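Local structure of FAD-binding oxidoreductase (Gulosibacter chungangensis, 7PBG) at residues Y30-E35 / V58-S63; M147-E152 / P171-S176; I247-E252 / L343-A348. The protein oxidises 4-ethylphenol and related 4-alkylphenols, a dehydrogenation that can give 4-vinylphenol, using a covalently bound FAD cofactor. All coordinates share one frame; numbering follows the deposited sequence.

Interaction 1. Residues Y30-E35 / V58-S63; sequences YVRVDE and VIWPGS
Arg32 and Val58 face each other as an antiparallel hydrogen-bonded pair. Arg32 N donates to Val58 O at 2.8 Å, and Val58 N returns a bond to Arg32 O at 2.9 Å. A third bond runs from Trp60 N to Tyr30 O. Between these bonds, Val31 and Ile59 form the non-hydrogen-bonded pair, and their CG2 methyls meet at 4.2 Å. Tyr30 CB lies 3.5 Å from Trp60 O. Arg110 bonds that oxygen and makes a cation-pi contact with the Tyr30 ring.

Arg32 and Val58 point to the other face, where Arg32 CG rests against the indole at Trp60 CZ3, 3.5 Å away. The arginine chain bends at chi2 (-65°) and again at chi3, which turns the guanidinium back toward Asp34. Asp34 OD1 lies 2.8 Å from Arg32 NH1 but well off the guanidinium plane, so the salt bridge is electrostatic rather than a directed hydrogen bond.

Farther out, Tyr41 OH bonds Trp60 NE1. Phe22 of helix 12-26 touches both Val31 and Ile59.

Strand 31-32 is an outermost strand, within this chain, of a four-stranded mixed sheet. Backbone bonds fix its register, with apolar contacts on one face and an aliphatic-aromatic contact beside charges on the other.

Interaction 2. Residues M147-E152 / P171-S176; sequences MIDPAE and PYADHS. With FAD (flavin-adenine dinucleotide), chain C.
The flavin end of the FAD pocket, in the PCMH-type FAD-binding fold, is bordered by segment 147-152, which a His-carboxylate hydrogen bond ties to segment 171-176. His175 NE2 donates to Asp149 OD2 at 2.5 Å, with an N-H...O angle of 151°. Asp149 OD2 lies close to the imidazole plane; the NE2 donor meets it on the anti side, tilted out of the carboxylate plane. Carboxylate and ring planes stand 79° apart. Asp149 CG is anti to the backbone N (chi1 -173°), which carries the carboxylate across to segment 171-176.

The other oxygen, Asp149 OD1, lies 3.1 Å from Tyr172 C and is bonded by Thr170 OG1. At the other ring nitrogen, His175 ND1 is hydrogen-bonded to OD1 of the FAD-binding Asn161. Both ring nitrogens therefore have partners that fix the ring's rotation. Tyr172 OH bonds Arg436 of the second subunit.

Helix 175-178 is N-capped by Asp174. Asp174 OD1 takes a bond from Ser176 OG at 2.7 Å and a weak one from Ser176 N.

Segment 147-152 reaches the flavin just past Asp149. Ala151 CB lies 3.6 Å from FAD N3, and Glu152 N gives a weak hydrogen bond to FAD O4 at 3.4 Å.

Interaction 3. Residues I247-E252 / L343-A348; sequences IYFENE and LQIPGA
Apolar contacts centre on the Phe249 ring, which meets Ile345 and Ala348 along its CD1-CE1 side. Ala348 CB lies 3.6 Å from Phe249 CE1. Ile345 CD1 lies 3.7 Å from Phe249 CE1, and these two side chains cross at about a right angle. Phe249 CG is anti to its own carbonyl carbon (chi1 -61°), and this brings the ring over to turn 345-348.

Conventional hydrogen bonding between the segments is water-mediated. One water donates both to Tyr248 O at 2.8 Å and to Gly347 O at 2.7 Å. A second accepts from Glu250 N and donates to Pro346 O at 2.8 Å. Separately, Ala348 CA makes a direct CA-H...O contact to Tyr248 O at 3.2 Å.

The exposed Glu250 lies alongside the turn, with Glu250 OE1 3.7 Å from Gly347 CA. Gly347 is the third residue of the turn, where type II takes a positive phi (86°), a conformation glycine adopts easily.

Ile345 to Ala348 form a type II beta turn, closed by Ala348 N to Ile345 O at 3.0 Å. It leads from helix 328-342 into strand 349-352, an outermost strand within this chain. That strand pairs with strand 241-249 in an eight-stranded antiparallel sheet, consistent with the substrate (cap) domain of this oxidase family.

Overall arrangement
Interaction 2 is the buried contact, with its centre about 11 Å from that of the chain. Interactions 1 and 3 are partly buried and lie on opposite sides of the chain's centre, their own centres about 53 Å apart. Both sit at sheet margins, but in different sheets. Interaction 1 joins strands 31-32 and 57-59 by direct backbone bonds. Interaction 3 sets a turn beside the end of strand 241-249, where waters replace such bonds. In interaction 2 a side-chain hydrogen bond joins a loop to the start of a helix. Of the three, it alone touches FAD. No two of the contacts touch; interactions 2 and 3 come within about 15 Å at their nearest atoms.

Interaction 1. Residues Y30-E35 / V58-S63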
loop_
_atom_site.group_PDB
_atom_site.type_symbol
_atom_site.label_atom_id
_atom_site.label_comp_id
_atom_site.label_asym_id
_atom_site.label_seq_id
_atom_site.Cartn_x
_atom_site.Cartn_y
_atom_site.Cartn_z
ATOM N N TYR A 30 21.504 11.002 -28.990
ATOM C CA TYR A 30 20.594 10.867 -27.818
ATOM C C TYR A 30 21.053 11.708 -26.624
ATOM O O TYR A 30 20.448 11.643 -25.519
ATOM C CB TYR A 30 20.443 9.405 -27.424
ATOM C CG TYR A 30 20.018 8.529 -28.568
ATOM C CD1 TYR A 30 18.767 8.683 -29.118
ATOM C CD2 TYR A 30 20.839 7.526 -29.045
ATOM C CE1 TYR A 30 18.332 7.888 -30.165
ATOM C CE2 TYR A 30 20.423 6.715 -30.092
ATOM C CZ TYR A 30 19.159 6.886 -30.631
ATOM O OH TYR A 30 18.710 6.120 -31.674
ATOM N N VAL A 31 22.109 12.506 -26.805
ATOM C CA VAL A 31 22.650 13.402 -25.751
ATOM C C VAL A 31 22.605 14.828 -26.323
ATOM O O VAL A 31 23.350 15.094 -27.278
ATOM C CB VAL A 31 24.073 12.957 -25.366
ATOM C CG1 VAL A 31 24.737 13.906 -24.381
ATOM C CG2 VAL A 31 24.081 11.527 -24.865
ATOM N N ARG A 32 21.715 15.683 -25.818
ATOM C CA ARG A 32 21.406 17.003 -26.429
ATOM C C ARG A 32 21.763 18.120 -25.451
ATOM O O ARG A 32 21.342 18.076 -24.251
ATOM C CB ARG A 32 19.940 17.032 -26.859
ATOM C CG ARG A 32 19.611 15.921 -27.851
ATOM C CD ARG A 32 20.335 16.077 -29.181
ATOM N NE ARG A 32 19.526 16.801 -30.141
ATOM C CZ ARG A 32 19.916 17.843 -30.866
ATOM N NH1 ARG A 32 21.148 18.319 -30.785
ATOM N NH2 ARG A 32 19.057 18.406 -31.693
ATOM N N VAL A 33 22.551 19.091 -25.923
ATOM C CA VAL A 33 22.967 20.263 -25.099
ATOM C C VAL A 33 22.526 21.570 -25.766
ATOM O O VAL A 33 22.720 22.613 -25.145
ATOM C CB VAL A 33 24.482 20.262 -24.819
ATOM C CG1 VAL A 33 24.899 19.072 -23.959
ATOM C CG2 VAL A 33 25.291 20.292 -26.106
ATOM N N ASP A 34 21.908 21.524 -26.947
ATOM C CA ASP A 34 21.508 22.767 -27.648
ATOM C C ASP A 34 20.298 23.391 -26.948
ATOM O O ASP A 34 19.399 22.645 -26.495
ATOM C CB ASP A 34 21.184 22.505 -29.116
ATOM C CG ASP A 34 20.143 21.416 -29.264
ATOM O OD1 ASP A 34 20.446 20.259 -28.865
ATOM O OD2 ASP A 34 19.017 21.744 -29.718
ATOM N N GLU A 35 20.275 24.720 -26.897
ATOM C CA GLU A 35 19.217 25.524 -26.240
ATOM C C GLU A 35 17.839 25.142 -26.794
ATOM O O GLU A 35 16.923 24.988 -26.002
ATOM C CB GLU A 35 19.498 27.020 -26.436
ATOM C CG GLU A 35 18.415 27.892 -25.865
ATOM C CD GLU A 35 18.336 27.846 -24.353
ATOM O OE1 GLU A 35 19.351 27.549 -23.720
ATOM O OE2 GLU A 35 17.250 28.084 -23.813
ATOM N N VAL A 58 19.719 17.176 -22.000
ATOM C CA VAL A 58 18.733 16.071 -21.938
ATOM C C VAL A 58 19.303 14.875 -22.656
ATOM O O VAL A 58 19.925 15.022 -23.720
ATOM C CB VAL A 58 17.349 16.501 -22.451
ATOM C CG1 VAL A 58 17.310 16.866 -23.942
ATOM C CG2 VAL A 58 16.359 15.403 -22.162
ATOM N N ILE A 59 19.074 13.704 -22.066
ATOM C CA ILE A 59 19.509 12.416 -22.640
ATOM C C ILE A 59 18.257 11.562 -22.810
ATOM O O ILE A 59 17.423 11.515 -21.899
ATOM C CB ILE A 59 20.534 11.724 -21.733
ATOM C CG1 ILE A 59 21.742 12.618 -21.451
ATOM C CG2 ILE A 59 20.918 10.381 -22.331
ATOM C CD1 ILE A 59 22.752 12.023 -20.489
ATOM N N TRP A 60 18.197 10.884 -23.937
ATOM C CA TRP A 60 17.127 9.941 -24.298
ATOM C C TRP A 60 17.684 8.536 -24.225
ATOM O O TRP A 60 18.114 7.956 -25.225
ATOM C CB TRP A 60 16.647 10.302 -25.704
ATOM C CG TRP A 60 16.044 11.660 -25.766
ATOM C CD1 TRP A 60 15.178 12.217 -24.881
ATOM C CD2 TRP A 60 16.245 12.638 -26.799
ATOM N NE1 TRP A 60 14.809 13.471 -25.297
ATOM C CE2 TRP A 60 15.445 13.761 -26.466
ATOM C CE3 TRP A 60 17.005 12.663 -27.973
ATOM C CZ2 TRP A 60 15.414 14.915 -27.242
ATOM C CZ3 TRP A 60 16.957 13.799 -28.755
ATOM C CH2 TRP A 60 16.152 14.890 -28.401
ATOM N N PRO A 61 17.702 7.911 -23.036
ATOM C CA PRO A 61 18.147 6.545 -22.943
ATOM C C PRO A 61 17.215 5.554 -23.644
ATOM O O PRO A 61 16.007 5.794 -23.672
ATOM C CB PRO A 61 18.211 6.227 -21.441
ATOM C CG PRO A 61 17.655 7.425 -20.725
ATOM C CD PRO A 61 17.292 8.482 -21.745
ATOM N N GLY A 62 17.814 4.486 -24.171
ATOM C CA GLY A 62 17.140 3.512 -25.044
ATOM C C GLY A 62 16.764 2.236 -24.323
ATOM O O GLY A 62 16.048 1.421 -24.941
ATOM N N SER A 63 17.202 2.057 -23.070
ATOM C CA SER A 63 17.170 0.756 -22.351
ATOM C C SER A 63 17.572 0.953 -20.894
ATOM O O SER A 63 18.246 1.948 -20.578
ATOM C CB SER A 63 18.056 -0.257 -22.973
ATOM O OG SER A 63 19.408 0.090 -22.734
#

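Interaction 2. Residues M147-E152 / P171-S176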
loop_
_atom_site.group_PDB
_atom_site.type_symbol
_atom_site.label_atom_id
_atom_site.label_comp_id
_atom_site.label_asym_id
_atom_site.label_seq_id
_atom_site.Cartn_x
_atom_site.Cartn_y
_atom_site.Cartn_z
ATOM N N MET A 147 -10.014 -2.273 -17.798
ATOM C CA MET A 147 -10.095 -0.812 -17.825
ATOM C C MET A 147 -8.802 -0.255 -17.265
ATOM O O MET A 147 -8.220 -0.824 -16.302
ATOM C CB MET A 147 -11.237 -0.330 -16.919
ATOM C CG MET A 147 -12.592 -0.583 -17.482
ATOM S SD MET A 147 -13.785 -0.270 -16.162
ATOM C CE MET A 147 -13.366 1.421 -15.729
ATOM N N ILE A 148 -8.394 0.863 -17.799
ATOM C CA ILE A 148 -7.333 1.654 -17.140
ATOM C C ILE A 148 -7.979 2.710 -16.226
ATOM O O ILE A 148 -9.198 2.897 -16.218
ATOM C CB ILE A 148 -6.386 2.277 -18.147
ATOM C CG1 ILE A 148 -7.055 3.394 -18.946
ATOM C CG2 ILE A 148 -5.813 1.216 -19.080
ATOM C CD1 ILE A 148 -6.064 4.394 -19.490
ATOM N N ASP A 149 -7.132 3.397 -15.478
ATOM C CA ASP A 149 -7.544 4.457 -14.528
ATOM C C ASP A 149 -6.741 5.699 -14.882
ATOM O O ASP A 149 -5.605 5.889 -14.387
ATOM C CB ASP A 149 -7.338 4.094 -13.056
ATOM C CG ASP A 149 -7.930 5.138 -12.139
ATOM O OD1 ASP A 149 -9.050 4.921 -11.662
ATOM O OD2 ASP A 149 -7.258 6.159 -11.926
ATOM N N PRO A 150 -7.219 6.515 -15.847
ATOM C CA PRO A 150 -6.467 7.702 -16.234
ATOM C C PRO A 150 -6.639 8.861 -15.245
ATOM O O PRO A 150 -7.695 9.127 -14.679
ATOM C CB PRO A 150 -7.048 8.085 -17.603
ATOM C CG PRO A 150 -8.488 7.549 -17.568
ATOM C CD PRO A 150 -8.464 6.343 -16.645
ATOM N N ALA A 151 -5.576 9.651 -15.111
ATOM C CA ALA A 151 -5.661 11.039 -14.622
ATOM C C ALA A 151 -6.396 11.879 -15.677
ATOM O O ALA A 151 -6.869 11.330 -16.743
ATOM C CB ALA A 151 -4.246 11.537 -14.371
ATOM N N GLU A 152 -6.516 13.181 -15.434
ATOM C CA GLU A 152 -7.377 14.087 -16.225
ATOM C C GLU A 152 -6.817 14.267 -17.630
ATOM O O GLU A 152 -7.631 14.452 -18.547
ATOM C CB GLU A 152 -7.571 15.424 -15.515
ATOM C CG GLU A 152 -8.612 15.303 -14.425
ATOM C CD GLU A 152 -9.423 16.521 -14.032
ATOM O OE1 GLU A 152 -9.502 17.510 -14.808
ATOM O OE2 GLU A 152 -10.043 16.439 -12.976
ATOM N N PRO A 171 -12.805 3.230 -9.460
ATOM C CA PRO A 171 -12.517 2.590 -8.171
ATOM C C PRO A 171 -11.007 2.325 -8.004
ATOM O O PRO A 171 -10.557 2.237 -6.878
ATOM C CB PRO A 171 -13.285 1.276 -8.252
ATOM C CG PRO A 171 -14.433 1.610 -9.157
ATOM C CD PRO A 171 -13.807 2.486 -10.235
ATOM N N TYR A 172 -10.271 2.199 -9.112
ATOM C CA TYR A 172 -8.777 2.050 -9.109
ATOM C C TYR A 172 -8.079 3.417 -9.115
ATOM O O TYR A 172 -6.920 3.477 -9.575
ATOM C CB TYR A 172 -8.311 1.157 -10.274
ATOM C CG TYR A 172 -8.390 -0.323 -10.008
ATOM C CD1 TYR A 172 -9.505 -0.906 -9.411
ATOM C CD2 TYR A 172 -7.343 -1.155 -10.331
ATOM C CE1 TYR A 172 -9.561 -2.270 -9.174
ATOM C CE2 TYR A 172 -7.378 -2.518 -10.082
ATOM C CZ TYR A 172 -8.511 -3.083 -9.542
ATOM O OH TYR A 172 -8.505 -4.429 -9.327
ATOM N N ALA A 173 -8.666 4.459 -8.517
ATOM C CA ALA A 173 -8.145 5.849 -8.575
ATOM C C ALA A 173 -6.758 5.945 -7.940
ATOM O O ALA A 173 -6.004 6.873 -8.294
ATOM C CB ALA A 173 -9.135 6.791 -7.922
ATOM N N ASP A 174 -6.478 5.158 -6.906
ATOM C CA ASP A 174 -5.195 5.271 -6.158
ATOM C C ASP A 174 -4.128 4.465 -6.904
ATOM O O ASP A 174 -3.959 3.267 -6.674
ATOM C CB ASP A 174 -5.334 4.769 -4.716
ATOM C CG ASP A 174 -4.127 5.056 -3.842
ATOM O OD1 ASP A 174 -3.089 5.407 -4.378
ATOM O OD2 ASP A 174 -4.249 5.011 -2.604
ATOM N N HIS A 175 -3.422 5.137 -7.784
ATOM C CA HIS A 175 -2.443 4.529 -8.696
ATOM C C HIS A 175 -1.387 3.794 -7.886
ATOM O O HIS A 175 -0.998 2.706 -8.281
ATOM C CB HIS A 175 -1.896 5.613 -9.621
ATOM C CG HIS A 175 -2.955 6.187 -10.502
ATOM N ND1 HIS A 175 -2.754 7.316 -11.255
ATOM C CD2 HIS A 175 -4.247 5.808 -10.722
ATOM C CE1 HIS A 175 -3.838 7.557 -11.949
ATOM N NE2 HIS A 175 -4.783 6.648 -11.642
ATOM N N SER A 176 -1.030 4.316 -6.735
ATOM C CA SER A 176 0.006 3.690 -5.880
ATOM C C SER A 176 -0.472 2.340 -5.361
ATOM O O SER A 176 0.365 1.484 -5.106
ATOM C CB SER A 176 0.411 4.555 -4.723
ATOM O OG SER A 176 -0.605 4.583 -3.755
HETATM P PA FAD C . 6.476 12.599 -15.011
HETATM O O1A FAD C . 6.648 14.074 -15.182
HETATM O O2A FAD C . 7.141 11.676 -16.002
HETATM O O5B FAD C . 6.993 12.216 -13.580
HETATM C C5B FAD C . 6.663 12.986 -12.432
HETATM C C4B FAD C . 7.781 12.817 -11.432
HETATM O O4B FAD C . 7.868 11.432 -10.988
HETATM C C3B FAD C . 9.196 13.130 -11.943
HETATM O O3B FAD C . 9.465 14.529 -11.904
HETATM C C2B FAD C . 10.075 12.251 -11.040
HETATM O O2B FAD C . 10.268 12.904 -9.799
HETATM C C1B FAD C . 9.215 10.999 -10.907
HETATM N N9A FAD C . 9.435 10.007 -11.928
HETATM C C8A FAD C . 8.670 9.817 -13.035
HETATM N N7A FAD C . 9.100 8.830 -13.765
HETATM C C5A FAD C . 10.241 8.387 -13.140
HETATM C C6A FAD C . 11.111 7.328 -13.415
HETATM N N6A FAD C . 11.004 6.556 -14.505
HETATM N N1A FAD C . 12.149 7.150 -12.567
HETATM C C2A FAD C . 12.243 7.945 -11.470
HETATM N N3A FAD C . 11.459 8.948 -11.095
HETATM C C4A FAD C . 10.464 9.118 -11.989
HETATM N N1 FAD C . -2.446 14.696 -11.579
HETATM C C2 FAD C . -3.087 13.649 -11.090
HETATM O O2 FAD C . -2.469 12.740 -10.478
HETATM N N3 FAD C . -4.405 13.469 -11.301
HETATM C C4 FAD C . -5.180 14.389 -11.947
HETATM O O4 FAD C . -6.379 14.136 -12.176
HETATM C C4X FAD C . -4.562 15.525 -12.436
HETATM N N5 FAD C . -5.307 16.412 -13.040
HETATM C C5X FAD C . -4.664 17.524 -13.527
HETATM C C6 FAD C . -5.437 18.479 -14.201
HETATM C C7 FAD C . -4.870 19.601 -14.774
HETATM C C7M FAD C . -5.747 20.594 -15.507
HETATM C C8 FAD C . -3.472 19.770 -14.679
HETATM C C8M FAD C . -2.810 20.971 -15.284
HETATM C C9 FAD C . -2.705 18.855 -13.988
HETATM C C9A FAD C . -3.267 17.702 -13.408
HETATM N N10 FAD C . -2.515 16.729 -12.757
HETATM C C10 FAD C . -3.141 15.596 -12.258
HETATM C "C1'" FAD C . -1.033 16.808 -12.668
HETATM C "C2'" FAD C . -0.314 16.138 -13.849
HETATM O "O2'" FAD C . -0.962 16.474 -15.123
HETATM C "C3'" FAD C . -0.272 14.596 -13.805
HETATM O "O3'" FAD C . 0.027 14.155 -12.504
HETATM C "C4'" FAD C . 0.707 13.932 -14.782
HETATM O "O4'" FAD C . 0.290 12.585 -15.056
HETATM C "C5'" FAD C . 2.109 13.939 -14.237
HETATM O "O5'" FAD C . 3.088 14.010 -15.282
HETATM P P FAD C . 3.724 12.693 -15.920
HETATM O O1P FAD C . 4.296 13.053 -17.259
HETATM O O2P FAD C . 2.664 11.640 -15.862
HETATM O O3P FAD C . 4.902 12.298 -14.913
#

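Interaction 3. Residues I247-E252 / L343-A348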
loop_
_atom_site.group_PDB
_atom_site.type_symbol
_atom_site.label_atom_id
_atom_site.label_comp_id
_atom_site.label_asym_id
_atom_site.label_seq_id
_atom_site.Cartn_x
_atom_site.Cartn_y
_atom_site.Cartn_z
ATOM N N ILE A 247 -24.497 16.015 -10.273
ATOM C CA ILE A 247 -25.435 16.572 -9.266
ATOM C C ILE A 247 -25.109 18.044 -9.097
ATOM O O ILE A 247 -23.967 18.348 -8.781
ATOM C CB ILE A 247 -25.391 15.831 -7.919
ATOM C CG1 ILE A 247 -25.135 14.324 -8.096
ATOM C CG2 ILE A 247 -26.688 16.113 -7.203
ATOM C CD1 ILE A 247 -25.132 13.566 -6.827
ATOM N N TYR A 248 -26.069 18.888 -9.404
ATOM C CA TYR A 248 -25.856 20.351 -9.426
ATOM C C TYR A 248 -26.450 20.962 -8.170
ATOM O O TYR A 248 -27.636 20.727 -7.868
ATOM C CB TYR A 248 -26.501 20.956 -10.660
ATOM C CG TYR A 248 -26.088 20.251 -11.921
ATOM C CD1 TYR A 248 -24.814 20.394 -12.433
ATOM C CD2 TYR A 248 -26.979 19.465 -12.608
ATOM C CE1 TYR A 248 -24.426 19.767 -13.600
ATOM C CE2 TYR A 248 -26.619 18.834 -13.784
ATOM C CZ TYR A 248 -25.342 19.001 -14.286
ATOM O OH TYR A 248 -25.015 18.380 -15.449
ATOM N N PHE A 249 -25.686 21.825 -7.519
ATOM C CA PHE A 249 -26.150 22.505 -6.287
ATOM C C PHE A 249 -26.171 23.999 -6.580
ATOM O O PHE A 249 -25.204 24.546 -7.156
ATOM C CB PHE A 249 -25.239 22.103 -5.136
ATOM C CG PHE A 249 -25.270 20.620 -4.894
ATOM C CD1 PHE A 249 -26.248 20.061 -4.109
ATOM C CD2 PHE A 249 -24.398 19.777 -5.576
ATOM C CE1 PHE A 249 -26.317 18.699 -3.938
ATOM C CE2 PHE A 249 -24.431 18.408 -5.371
ATOM C CZ PHE A 249 -25.403 17.866 -4.569
ATOM N N GLU A 250 -27.265 24.645 -6.187
ATOM C CA GLU A 250 -27.586 26.021 -6.620
ATOM C C GLU A 250 -26.798 27.052 -5.793
ATOM O O GLU A 250 -26.882 28.242 -6.129
ATOM C CB GLU A 250 -29.108 26.208 -6.549
ATOM C CG GLU A 250 -29.630 26.376 -5.154
ATOM C CD GLU A 250 -31.114 26.711 -5.062
ATOM O OE1 GLU A 250 -31.776 26.665 -6.091
ATOM O OE2 GLU A 250 -31.584 26.947 -3.933
ATOM N N ASN A 251 -26.243 26.668 -4.638
ATOM C CA ASN A 251 -25.686 27.672 -3.707
ATOM C C ASN A 251 -24.203 27.400 -3.466
ATOM O O ASN A 251 -23.850 26.239 -3.187
ATOM C CB ASN A 251 -26.493 27.670 -2.405
ATOM C CG ASN A 251 -26.380 28.963 -1.637
ATOM O OD1 ASN A 251 -25.292 29.515 -1.406
ATOM N ND2 ASN A 251 -27.540 29.486 -1.254
ATOM N N GLU A 252 -23.382 28.437 -3.432
ATOM C CA GLU A 252 -21.981 28.276 -2.995
ATOM C C GLU A 252 -21.952 27.683 -1.592
ATOM O O GLU A 252 -20.948 27.042 -1.234
ATOM C CB GLU A 252 -21.225 29.593 -2.940
ATOM C CG GLU A 252 -20.702 29.998 -4.274
ATOM C CD GLU A 252 -19.665 31.097 -4.216
ATOM O OE1 GLU A 252 -19.042 31.263 -3.155
ATOM O OE2 GLU A 252 -19.478 31.759 -5.262
ATOM N N LEU A 343 -30.546 14.857 -3.202
ATOM C CA LEU A 343 -31.710 15.678 -3.609
ATOM C C LEU A 343 -32.432 16.198 -2.369
ATOM O O LEU A 343 -33.278 17.081 -2.571
ATOM C CB LEU A 343 -32.676 14.933 -4.528
ATOM C CG LEU A 343 -32.245 14.700 -5.978
ATOM C CD1 LEU A 343 -33.409 14.125 -6.742
ATOM C CD2 LEU A 343 -31.742 15.931 -6.669
ATOM N N GLN A 344 -32.055 15.765 -1.167
ATOM C CA GLN A 344 -32.562 16.417 0.072
ATOM C C GLN A 344 -31.924 17.791 0.286
ATOM O O GLN A 344 -32.406 18.518 1.175
ATOM C CB GLN A 344 -32.359 15.550 1.296
ATOM C CG GLN A 344 -33.183 14.284 1.267
ATOM C CD GLN A 344 -33.307 13.775 2.674
ATOM O OE1 GLN A 344 -32.291 13.525 3.300
ATOM N NE2 GLN A 344 -34.530 13.644 3.181
ATOM N N ILE A 345 -30.842 18.116 -0.420
ATOM C CA ILE A 345 -30.278 19.489 -0.397
ATOM C C ILE A 345 -31.165 20.363 -1.258
ATOM O O ILE A 345 -31.280 20.122 -2.455
ATOM C CB ILE A 345 -28.810 19.502 -0.813
ATOM C CG1 ILE A 345 -28.023 18.590 0.130
ATOM C CG2 ILE A 345 -28.274 20.926 -0.854
ATOM C CD1 ILE A 345 -26.550 18.412 -0.232
ATOM N N PRO A 346 -31.809 21.396 -0.677
ATOM C CA PRO A 346 -32.748 22.202 -1.448
ATOM C C PRO A 346 -32.126 22.731 -2.739
ATOM O O PRO A 346 -31.000 23.220 -2.754
ATOM C CB PRO A 346 -33.148 23.331 -0.507
ATOM C CG PRO A 346 -32.933 22.737 0.893
ATOM C CD PRO A 346 -31.756 21.787 0.751
ATOM N N GLY A 347 -32.860 22.590 -3.824
ATOM C CA GLY A 347 -32.417 23.111 -5.126
ATOM C C GLY A 347 -31.526 22.162 -5.917
ATOM O O GLY A 347 -31.274 22.480 -7.097
ATOM N N ALA A 348 -31.061 21.059 -5.338
ATOM C CA ALA A 348 -30.179 20.090 -6.040
ATOM C C ALA A 348 -30.933 19.482 -7.212
ATOM O O ALA A 348 -32.159 19.298 -7.135
ATOM C CB ALA A 348 -29.689 18.996 -5.135
HETATM O O HOH W 1 -29.333 22.698 -9.031
HETATM O O HOH W 2 -28.587 23.059 -4.170
#